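Local structure of CCMAN5 (2XSG) at residues M321-Y332 with A342-W351; Y194-L202 with G395-W406. The protein is a bacterial mannosidase of glycoside hydrolase family 92 that probably removes mannose from yeast-type glycans, uncovering mannose-6-phosphate on recombinant lysosomal enzymes. All coordinates share one frame; numbering follows the deposited sequence.

Contact 1: residues M321-Y332 with A342-W351; sequences MPMNATSTSGTY and AQGFTYYDSW
M323 and D349 pair through two backbone hydrogen bonds, M323 N to D349 O and D349 N to M323 O (3.0 Å), forming a short antiparallel ladder in the catalytic domain. Past the non-hydrogen-bonded pair N324 and Y348, A325 N donates to Y347 O, and T326 OG1 reaches a lone pair of the same oxygen at 2.8 Å. Farther along, A342 N donates to G330 O beside a type I turn. N324 OD1 accepts from T326 N within an Asx turn, which suits an asparagine where the ladder ends.

The Y332 and Y347 rings stack face to face, centroids 4.0 Å apart and planes at 26°; an extended first torsion, chi1 179°, carries the Y347 ring out over Y332, whose hydroxyl is hydrogen-bonded to D384. An alanine at Y347 is likely to leave one face of the Y332 ring without its stacking partner, and the A325 methyl without the ring it touches. P322, after a cis peptide bond, sets CG over the six-membered ring of W351, 4.2 Å from its centroid. The methyls of M321 and M323 reach S350 OG, whose polar partner is P402 O.

Backbone bonds thus fix the register, while rings and flexible thioethers fill the flanks.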
loop_
_atom_site.group_PDB
_atom_site.type_symbol
_atom_site.label_atom_id
_atom_site.label_comp_id
_atom_site.label_asym_id
_atom_site.label_seq_id
_atom_site.Cartn_x
_atom_site.Cartn_y
_atom_site.Cartn_z
ATOM N N MET A 321 -2.691 2.053 -4.576
ATOM C CA MET A 321 -1.631 1.433 -5.374
ATOM C C MET A 321 -1.991 -0.020 -5.678
ATOM O O MET A 321 -2.615 -0.661 -4.843
ATOM C CB MET A 321 -0.291 1.483 -4.632
ATOM C CG MET A 321 0.377 2.871 -4.588
ATOM S SD MET A 321 1.774 2.966 -3.426
ATOM C CE MET A 321 2.981 1.854 -4.145
ATOM N N PRO A 322 -1.613 -0.536 -6.871
ATOM C CA PRO A 322 -0.927 0.174 -7.957
ATOM C C PRO A 322 -1.765 1.305 -8.570
ATOM O O PRO A 322 -3.000 1.278 -8.498
ATOM C CB PRO A 322 -0.641 -0.936 -8.986
ATOM C CG PRO A 322 -1.696 -1.975 -8.717
ATOM C CD PRO A 322 -1.858 -1.947 -7.219
ATOM N N MET A 323 -1.084 2.293 -9.156
ATOM C CA MET A 323 -1.743 3.483 -9.687
ATOM C C MET A 323 -2.116 3.272 -11.137
ATOM O O MET A 323 -1.455 2.513 -11.848
ATOM C CB MET A 323 -0.829 4.712 -9.633
ATOM C CG MET A 323 -0.009 4.901 -8.383
ATOM S SD MET A 323 1.193 6.210 -8.741
ATOM C CE MET A 323 2.613 5.526 -7.927
ATOM N N ASN A 324 -3.166 3.960 -11.573
ATOM C CA ASN A 324 -3.536 3.983 -12.989
ATOM C C ASN A 324 -2.349 4.559 -13.772
ATOM O O ASN A 324 -2.002 5.733 -13.608
ATOM C CB ASN A 324 -4.816 4.816 -13.176
ATOM C CG ASN A 324 -5.400 4.732 -14.583
ATOM O OD1 ASN A 324 -4.682 4.563 -15.583
ATOM N ND2 ASN A 324 -6.720 4.904 -14.671
ATOM N N ALA A 325 -1.694 3.709 -14.562
ATOM C CA ALA A 325 -0.569 4.099 -15.429
ATOM C C ALA A 325 -0.942 4.110 -16.924
ATOM O O ALA A 325 -0.079 3.979 -17.790
ATOM C CB ALA A 325 0.612 3.180 -15.192
ATOM N N THR A 326 -2.229 4.311 -17.202
ATOM C CA THR A 326 -2.799 4.331 -18.563
ATOM C C THR A 326 -3.228 5.737 -18.980
ATOM O O THR A 326 -3.796 6.485 -18.181
ATOM C CB THR A 326 -4.044 3.386 -18.645
ATOM O OG1 THR A 326 -3.675 2.089 -18.160
ATOM C CG2 THR A 326 -4.620 3.261 -20.069
ATOM N N SER A 327 -2.977 6.074 -20.241
ATOM C CA SER A 327 -3.421 7.339 -20.822
ATOM C C SER A 327 -4.912 7.312 -21.125
ATOM O O SER A 327 -5.524 6.246 -21.101
ATOM C CB SER A 327 -2.653 7.614 -22.111
ATOM O OG SER A 327 -3.037 6.722 -23.154
ATOM N N THR A 328 -5.486 8.481 -21.426
ATOM C CA THR A 328 -6.898 8.564 -21.850
ATOM C C THR A 328 -7.114 7.946 -23.236
ATOM O O THR A 328 -8.248 7.685 -23.639
ATOM C CB THR A 328 -7.464 10.011 -21.786
ATOM O OG1 THR A 328 -6.700 10.874 -22.648
ATOM C CG2 THR A 328 -7.412 10.541 -20.360
ATOM N N SER A 329 -6.013 7.707 -23.954
ATOM C CA SER A 329 -6.067 7.069 -25.256
ATOM C C SER A 329 -5.926 5.546 -25.176
ATOM O O SER A 329 -5.873 4.882 -26.215
ATOM C CB SER A 329 -4.989 7.644 -26.181
ATOM O OG SER A 329 -5.080 9.053 -26.248
ATOM N N GLY A 330 -5.850 5.010 -23.957
ATOM C CA GLY A 330 -5.706 3.570 -23.732
ATOM C C GLY A 330 -4.319 2.995 -23.982
ATOM O O GLY A 330 -4.194 1.819 -24.308
ATOM N N THR A 331 -3.281 3.818 -23.827
ATOM C CA THR A 331 -1.897 3.377 -23.991
ATOM C C THR A 331 -1.098 3.460 -22.682
ATOM O O THR A 331 -1.483 4.159 -21.753
ATOM C CB THR A 331 -1.151 4.169 -25.090
ATOM O OG1 THR A 331 -1.022 5.541 -24.707
ATOM C CG2 THR A 331 -1.885 4.083 -26.434
ATOM N N TYR A 332 0.026 2.750 -22.630
ATOM C CA TYR A 332 0.914 2.757 -21.474
ATOM C C TYR A 332 2.363 2.666 -21.971
ATOM O O TYR A 332 2.602 2.383 -23.147
ATOM C CB TYR A 332 0.546 1.595 -20.535
ATOM C CG TYR A 332 1.043 0.225 -20.965
ATOM C CD1 TYR A 332 0.295 -0.591 -21.826
ATOM C CD2 TYR A 332 2.269 -0.261 -20.502
ATOM C CE1 TYR A 332 0.776 -1.868 -22.222
ATOM C CE2 TYR A 332 2.740 -1.524 -20.877
ATOM C CZ TYR A 332 1.997 -2.321 -21.743
ATOM O OH TYR A 332 2.513 -3.563 -22.108
ATOM N N ALA A 342 -3.103 -0.835 -23.976
ATOM C CA ALA A 342 -3.723 -1.619 -22.910
ATOM C C ALA A 342 -5.105 -1.922 -23.466
ATOM O O ALA A 342 -6.050 -1.187 -23.208
ATOM C CB ALA A 342 -3.808 -0.822 -21.634
ATOM N N GLN A 343 -5.199 -2.972 -24.277
ATOM C CA GLN A 343 -6.428 -3.251 -25.034
ATOM C C GLN A 343 -7.520 -3.869 -24.164
ATOM O O GLN A 343 -7.366 -4.992 -23.677
ATOM C CB GLN A 343 -6.132 -4.186 -26.213
ATOM C CG GLN A 343 -7.294 -4.311 -27.241
ATOM C CD GLN A 343 -7.478 -3.059 -28.061
ATOM O OE1 GLN A 343 -8.602 -2.615 -28.289
ATOM N NE2 GLN A 343 -6.368 -2.460 -28.497
ATOM N N GLY A 344 -8.611 -3.129 -23.978
ATOM C CA GLY A 344 -9.789 -3.642 -23.275
ATOM C C GLY A 344 -9.670 -3.736 -21.765
ATOM O O GLY A 344 -10.474 -4.417 -21.116
ATOM N N PHE A 345 -8.674 -3.052 -21.204
ATOM C CA PHE A 345 -8.416 -3.074 -19.760
ATOM C C PHE A 345 -7.550 -1.879 -19.403
ATOM O O PHE A 345 -6.901 -1.278 -20.274
ATOM C CB PHE A 345 -7.760 -4.399 -19.323
ATOM C CG PHE A 345 -6.269 -4.451 -19.500
ATOM C CD1 PHE A 345 -5.707 -4.666 -20.758
ATOM C CD2 PHE A 345 -5.425 -4.339 -18.394
ATOM C CE1 PHE A 345 -4.319 -4.734 -20.919
ATOM C CE2 PHE A 345 -4.028 -4.399 -18.539
ATOM C CZ PHE A 345 -3.471 -4.593 -19.810
ATOM N N THR A 346 -7.547 -1.528 -18.127
ATOM C CA THR A 346 -6.715 -0.430 -17.641
ATOM C C THR A 346 -5.412 -1.003 -17.107
ATOM O O THR A 346 -5.412 -1.955 -16.302
ATOM C CB THR A 346 -7.459 0.383 -16.563
ATOM O OG1 THR A 346 -8.576 1.016 -17.181
ATOM C CG2 THR A 346 -6.572 1.486 -15.925
ATOM N N TYR A 347 -4.300 -0.429 -17.565
ATOM C CA TYR A 347 -2.986 -0.862 -17.106
ATOM C C TYR A 347 -2.625 -0.110 -15.821
ATOM O O TYR A 347 -2.582 1.123 -15.795
ATOM C CB TYR A 347 -1.928 -0.652 -18.196
ATOM C CG TYR A 347 -0.532 -1.052 -17.800
ATOM C CD1 TYR A 347 -0.157 -2.394 -17.746
ATOM C CD2 TYR A 347 0.421 -0.090 -17.473
ATOM C CE1 TYR A 347 1.136 -2.768 -17.369
ATOM C CE2 TYR A 347 1.719 -0.460 -17.114
ATOM C CZ TYR A 347 2.069 -1.802 -17.072
ATOM O OH TYR A 347 3.349 -2.174 -16.710
ATOM N N TYR A 348 -2.377 -0.873 -14.765
ATOM C CA TYR A 348 -1.870 -0.348 -13.510
ATOM C C TYR A 348 -0.386 -0.697 -13.339
ATOM O O TYR A 348 0.105 -1.697 -13.887
ATOM C CB TYR A 348 -2.702 -0.895 -12.332
ATOM C CG TYR A 348 -4.146 -0.449 -12.411
ATOM C CD1 TYR A 348 -5.105 -1.195 -13.115
ATOM C CD2 TYR A 348 -4.542 0.747 -11.823
ATOM C CE1 TYR A 348 -6.429 -0.751 -13.201
ATOM C CE2 TYR A 348 -5.835 1.194 -11.915
ATOM C CZ TYR A 348 -6.772 0.446 -12.598
ATOM O OH TYR A 348 -8.046 0.943 -12.657
ATOM N N ASP A 349 0.309 0.154 -12.585
ATOM C CA ASP A 349 1.733 0.010 -12.319
ATOM C C ASP A 349 2.051 0.654 -10.973
ATOM O O ASP A 349 1.275 1.499 -10.486
ATOM C CB ASP A 349 2.538 0.663 -13.441
ATOM C CG ASP A 349 4.007 0.244 -13.452
ATOM O OD1 ASP A 349 4.426 -0.629 -12.650
ATOM O OD2 ASP A 349 4.762 0.828 -14.261
ATOM N N SER A 350 3.181 0.245 -10.404
ATOM C CA SER A 350 3.721 0.679 -9.091
ATOM C C SER A 350 3.523 -0.417 -8.070
ATOM O O SER A 350 2.455 -0.552 -7.498
ATOM C CB SER A 350 3.120 1.975 -8.565
ATOM O OG SER A 350 3.851 2.405 -7.430
ATOM N N TRP A 351 4.561 -1.205 -7.855
ATOM C CA TRP A 351 4.420 -2.458 -7.128
ATOM C C TRP A 351 5.361 -2.488 -5.933
ATOM O O TRP A 351 6.447 -1.934 -5.993
ATOM C CB TRP A 351 4.745 -3.610 -8.068
ATOM C CG TRP A 351 3.917 -3.615 -9.344
ATOM C CD1 TRP A 351 4.271 -3.098 -10.551
ATOM C CD2 TRP A 351 2.612 -4.176 -9.512
ATOM N NE1 TRP A 351 3.254 -3.293 -11.474
ATOM C CE2 TRP A 351 2.226 -3.953 -10.855
ATOM C CE3 TRP A 351 1.729 -4.852 -8.654
ATOM C CZ2 TRP A 351 1.007 -4.395 -11.367
ATOM C CZ3 TRP A 351 0.500 -5.279 -9.160
ATOM C CH2 TRP A 351 0.148 -5.041 -10.504
#

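Contact 2: residues Y194-L202 with G395-W406; sequences YFYNAAYTL and GGFVHSVPTVRW
This is an interdomain contact: the turn and adjoining strand at 194-202, in the N-terminal beta domain, meet the loop 395-406 that runs between helices 368-387 and 409-418 of the catalytic domain. Direct backbone bonding is confined to a single bridge at Y200 and H399. H399 N donates almost straight to A199 O (2.8 Å, 175°), and T201 N returns a bond to H399 O at 3.2 Å.

Beside the bridge, P402 lies over one face of the Y200 ring, its CB 3.9 Å from the centroid. The Y200 side chain turns between its own N and carbonyl carbon (chi1 65°), bringing the ring across the proline, while its hydroxyl reaches on to D78 and N166. A flat ring and a rigid pyrrolidine suit such CH-pi packing. L202 extends the apolar patch, placing CD1 4.0 Å from P402 CD.

Around the type II' turn from F195 to A198, V404 CG2 meets the edge of the F195 ring at CE2. The A198 methyl rests against H399 ND1 and the edge of the W406 ring, CB 4.0 Å from CH2. Y196 OH lies over one face of the R405 guanidinium without a hydrogen bond to NH1; the charge is met by a salt bridge from NE to E407.

Water 2 joins T403 N (2.9 Å) to A198 O (3.0 Å), and water 3 joins A199 N to F397 O.

Two backbone bonds, apolar patches and bridging waters thus join a regular beta hairpin of one domain to an irregular loop of the other.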
loop_
_atom_site.group_PDB
_atom_site.type_symbol
_atom_site.label_atom_id
_atom_site.label_comp_id
_atom_site.label_asym_id
_atom_site.label_seq_id
_atom_site.Cartn_x
_atom_site.Cartn_y
_atom_site.Cartn_z
ATOM N N TYR A 194 14.227 8.167 -8.749
ATOM C CA TYR A 194 14.593 6.816 -8.398
ATOM C C TYR A 194 14.031 6.505 -7.021
ATOM O O TYR A 194 14.023 7.369 -6.143
ATOM C CB TYR A 194 16.119 6.651 -8.425
ATOM C CG TYR A 194 16.610 5.250 -8.098
ATOM C CD1 TYR A 194 16.740 4.827 -6.768
ATOM C CD2 TYR A 194 16.960 4.349 -9.114
ATOM C CE1 TYR A 194 17.184 3.544 -6.450
ATOM C CE2 TYR A 194 17.427 3.041 -8.801
ATOM C CZ TYR A 194 17.535 2.661 -7.465
ATOM O OH TYR A 194 17.964 1.393 -7.115
ATOM N N PHE A 195 13.529 5.284 -6.855
ATOM C CA PHE A 195 13.213 4.767 -5.530
ATOM C C PHE A 195 13.473 3.273 -5.457
ATOM O O PHE A 195 13.042 2.506 -6.325
ATOM C CB PHE A 195 11.770 5.074 -5.124
ATOM C CG PHE A 195 11.419 4.591 -3.743
ATOM C CD1 PHE A 195 11.939 5.231 -2.606
ATOM C CD2 PHE A 195 10.601 3.472 -3.570
ATOM C CE1 PHE A 195 11.630 4.787 -1.311
ATOM C CE2 PHE A 195 10.277 3.015 -2.280
ATOM C CZ PHE A 195 10.784 3.676 -1.146
ATOM N N TYR A 196 14.207 2.890 -4.416
ATOM C CA TYR A 196 14.528 1.493 -4.084
ATOM C C TYR A 196 15.301 0.696 -5.147
ATOM O O TYR A 196 16.536 0.608 -5.064
ATOM C CB TYR A 196 13.295 0.737 -3.539
ATOM C CG TYR A 196 13.678 -0.503 -2.782
ATOM C CD1 TYR A 196 14.434 -0.418 -1.584
ATOM C CD2 TYR A 196 13.326 -1.770 -3.265
ATOM C CE1 TYR A 196 14.808 -1.570 -0.896
ATOM C CE2 TYR A 196 13.689 -2.932 -2.578
ATOM C CZ TYR A 196 14.430 -2.822 -1.402
ATOM O OH TYR A 196 14.787 -3.961 -0.737
ATOM N N ASN A 197 14.609 0.125 -6.139
ATOM C CA ASN A 197 15.281 -0.690 -7.159
ATOM C C ASN A 197 15.438 -0.022 -8.517
ATOM O O ASN A 197 16.272 -0.439 -9.318
ATOM C CB ASN A 197 14.541 -2.018 -7.406
ATOM C CG ASN A 197 14.739 -3.026 -6.290
ATOM O OD1 ASN A 197 15.769 -3.048 -5.612
ATOM N ND2 ASN A 197 13.746 -3.881 -6.103
ATOM N N ALA A 198 14.608 0.974 -8.806
ATOM C CA ALA A 198 14.426 1.379 -10.196
ATOM C C ALA A 198 14.250 2.859 -10.361
ATOM O O ALA A 198 13.676 3.526 -9.500
ATOM C CB ALA A 198 13.213 0.667 -10.786
ATOM N N ALA A 199 14.736 3.366 -11.485
ATOM C CA ALA A 199 14.385 4.697 -11.932
ATOM C C ALA A 199 13.021 4.622 -12.618
ATOM O O ALA A 199 12.571 3.525 -13.011
ATOM C CB ALA A 199 15.440 5.234 -12.894
ATOM N N TYR A 200 12.379 5.785 -12.760
ATOM C CA TYR A 200 11.091 5.941 -13.443
ATOM C C TYR A 200 11.068 7.320 -14.126
ATOM O O TYR A 200 11.708 8.255 -13.667
ATOM C CB TYR A 200 9.925 5.839 -12.447
ATOM C CG TYR A 200 9.919 6.975 -11.442
ATOM C CD1 TYR A 200 10.570 6.860 -10.216
ATOM C CD2 TYR A 200 9.271 8.180 -11.734
ATOM C CE1 TYR A 200 10.577 7.921 -9.308
ATOM C CE2 TYR A 200 9.290 9.246 -10.839
ATOM C CZ TYR A 200 9.942 9.108 -9.637
ATOM O OH TYR A 200 9.946 10.169 -8.766
ATOM N N THR A 201 10.333 7.433 -15.223
ATOM C CA THR A 201 10.138 8.726 -15.870
ATOM C C THR A 201 8.651 9.035 -16.050
ATOM O O THR A 201 7.870 8.166 -16.457
ATOM C CB THR A 201 10.845 8.752 -17.228
ATOM O OG1 THR A 201 12.251 8.562 -17.012
ATOM C CG2 THR A 201 10.607 10.091 -17.961
ATOM N N LEU A 202 8.281 10.275 -15.749
ATOM C CA LEU A 202 6.933 10.797 -16.017
ATOM C C LEU A 202 7.014 12.097 -16.797
ATOM O O LEU A 202 7.902 12.927 -16.551
ATOM C CB LEU A 202 6.176 11.029 -14.709
ATOM C CG LEU A 202 5.644 9.783 -13.992
ATOM C CD1 LEU A 202 5.120 10.201 -12.637
ATOM C CD2 LEU A 202 4.519 9.093 -14.820
ATOM N N GLY A 395 14.422 -4.643 -12.150
ATOM C CA GLY A 395 15.275 -3.571 -11.623
ATOM C C GLY A 395 16.191 -2.884 -12.625
ATOM O O GLY A 395 16.657 -1.772 -12.382
ATOM N N GLY A 396 16.427 -3.521 -13.770
ATOM C CA GLY A 396 17.323 -2.949 -14.781
ATOM C C GLY A 396 16.671 -2.023 -15.797
ATOM O O GLY A 396 17.360 -1.437 -16.633
ATOM N N PHE A 397 15.355 -1.880 -15.732
ATOM C CA PHE A 397 14.637 -1.032 -16.668
ATOM C C PHE A 397 14.199 0.263 -16.000
ATOM O O PHE A 397 14.101 0.349 -14.774
ATOM C CB PHE A 397 13.380 -1.737 -17.203
ATOM C CG PHE A 397 13.639 -3.094 -17.790
ATOM C CD1 PHE A 397 14.318 -3.225 -19.000
ATOM C CD2 PHE A 397 13.203 -4.243 -17.128
ATOM C CE1 PHE A 397 14.575 -4.487 -19.550
ATOM C CE2 PHE A 397 13.451 -5.515 -17.664
ATOM C CZ PHE A 397 14.133 -5.637 -18.885
ATOM N N VAL A 398 13.915 1.261 -16.828
ATOM C CA VAL A 398 13.278 2.489 -16.371
ATOM C C VAL A 398 11.761 2.247 -16.339
ATOM O O VAL A 398 11.174 1.863 -17.347
ATOM C CB VAL A 398 13.629 3.682 -17.291
ATOM C CG1 VAL A 398 12.845 4.918 -16.869
ATOM C CG2 VAL A 398 15.143 3.965 -17.239
ATOM N N HIS A 399 11.135 2.440 -15.180
ATOM C CA HIS A 399 9.696 2.169 -15.045
ATOM C C HIS A 399 8.738 3.345 -15.385
ATOM O O HIS A 399 9.171 4.492 -15.483
ATOM C CB HIS A 399 9.424 1.557 -13.679
ATOM C CG HIS A 399 9.798 0.112 -13.618
ATOM N ND1 HIS A 399 11.110 -0.318 -13.620
ATOM C CD2 HIS A 399 9.035 -1.002 -13.625
ATOM C CE1 HIS A 399 11.132 -1.639 -13.607
ATOM N NE2 HIS A 399 9.888 -2.077 -13.621
ATOM N N SER A 400 7.455 3.041 -15.612
ATOM C CA SER A 400 6.499 4.038 -16.138
ATOM C C SER A 400 5.949 4.978 -15.069
ATOM O O SER A 400 5.404 6.034 -15.394
ATOM C CB SER A 400 5.350 3.358 -16.921
ATOM O OG SER A 400 4.411 2.725 -16.068
ATOM N N VAL A 401 6.097 4.573 -13.805
ATOM C CA VAL A 401 5.634 5.322 -12.618
ATOM C C VAL A 401 6.607 4.978 -11.481
ATOM O O VAL A 401 7.304 3.959 -11.576
ATOM C CB VAL A 401 4.215 4.898 -12.182
ATOM C CG1 VAL A 401 3.168 5.223 -13.255
ATOM C CG2 VAL A 401 4.176 3.407 -11.819
ATOM N N PRO A 402 6.667 5.807 -10.407
ATOM C CA PRO A 402 7.482 5.404 -9.274
ATOM C C PRO A 402 7.030 4.036 -8.807
ATOM O O PRO A 402 5.828 3.735 -8.818
ATOM C CB PRO A 402 7.187 6.465 -8.201
ATOM C CG PRO A 402 6.130 7.321 -8.725
ATOM C CD PRO A 402 6.052 7.131 -10.201
ATOM N N THR A 403 7.990 3.202 -8.434
ATOM C CA THR A 403 7.688 1.812 -8.102
ATOM C C THR A 403 8.702 1.278 -7.091
ATOM O O THR A 403 9.681 1.957 -6.756
ATOM C CB THR A 403 7.632 0.959 -9.381
ATOM O OG1 THR A 403 6.990 -0.298 -9.116
ATOM C CG2 THR A 403 9.048 0.741 -9.973
ATOM N N VAL A 404 8.462 0.081 -6.571
ATOM C CA VAL A 404 9.300 -0.411 -5.474
ATOM C C VAL A 404 9.965 -1.745 -5.806
ATOM O O VAL A 404 11.144 -1.777 -6.089
ATOM C CB VAL A 404 8.526 -0.513 -4.153
ATOM C CG1 VAL A 404 9.478 -0.814 -2.983
ATOM C CG2 VAL A 404 7.733 0.776 -3.894
ATOM N N ARG A 405 9.200 -2.834 -5.758
ATOM C CA ARG A 405 9.776 -4.189 -5.803
ATOM C C ARG A 405 8.696 -5.209 -6.199
ATOM O O ARG A 405 7.499 -4.920 -6.090
ATOM C CB ARG A 405 10.442 -4.553 -4.463
ATOM C CG ARG A 405 9.482 -4.642 -3.271
ATOM C CD ARG A 405 10.208 -4.802 -1.938
ATOM N NE ARG A 405 11.187 -5.883 -1.908
ATOM C CZ ARG A 405 11.954 -6.184 -0.863
ATOM N NH1 ARG A 405 11.834 -5.516 0.264
ATOM N NH2 ARG A 405 12.813 -7.189 -0.939
ATOM N N TRP A 406 9.114 -6.386 -6.667
ATOM C CA TRP A 406 8.202 -7.267 -7.404
ATOM C C TRP A 406 8.145 -8.702 -6.905
ATOM O O TRP A 406 7.426 -9.515 -7.469
ATOM C CB TRP A 406 8.548 -7.247 -8.902
ATOM C CG TRP A 406 8.625 -5.851 -9.480
ATOM C CD1 TRP A 406 7.586 -5.108 -9.986
ATOM C CD2 TRP A 406 9.793 -5.028 -9.577
ATOM N NE1 TRP A 406 8.042 -3.872 -10.404
ATOM C CE2 TRP A 406 9.391 -3.798 -10.166
ATOM C CE3 TRP A 406 11.144 -5.206 -9.226
ATOM C CZ2 TRP A 406 10.290 -2.755 -10.405
ATOM C CZ3 TRP A 406 12.041 -4.168 -9.469
ATOM C CH2 TRP A 406 11.606 -2.956 -10.042
HETATM O O HOH W 1 11.992 0.107 -7.581
HETATM O O HOH W 2 10.874 3.731 -8.525
HETATM O O HOH W 3 16.029 1.534 -13.202
#

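Contact 1 and contact 2, centres 16 Å apart, meet through segments 342-351 and 395-406. D349 OD2 lies 2.6 Å from S400 OG and S350 OG 2.8 Å from P402 O, both probable hydrogen bonds. The loop that faces the N-terminal domain in contact 2 is therefore tied on its other side to the ladder of contact 1. The calcium, held by N588, E589 and D662, lies about 8 Å from the R405 side chain and about 12 Å from that of M321. A bound B3P, probably from the crystallisation liquor, is about 3 Å from the R405 side chain and about 8 Å from that of M321, consistent with a polar pocket bordered by contact 2.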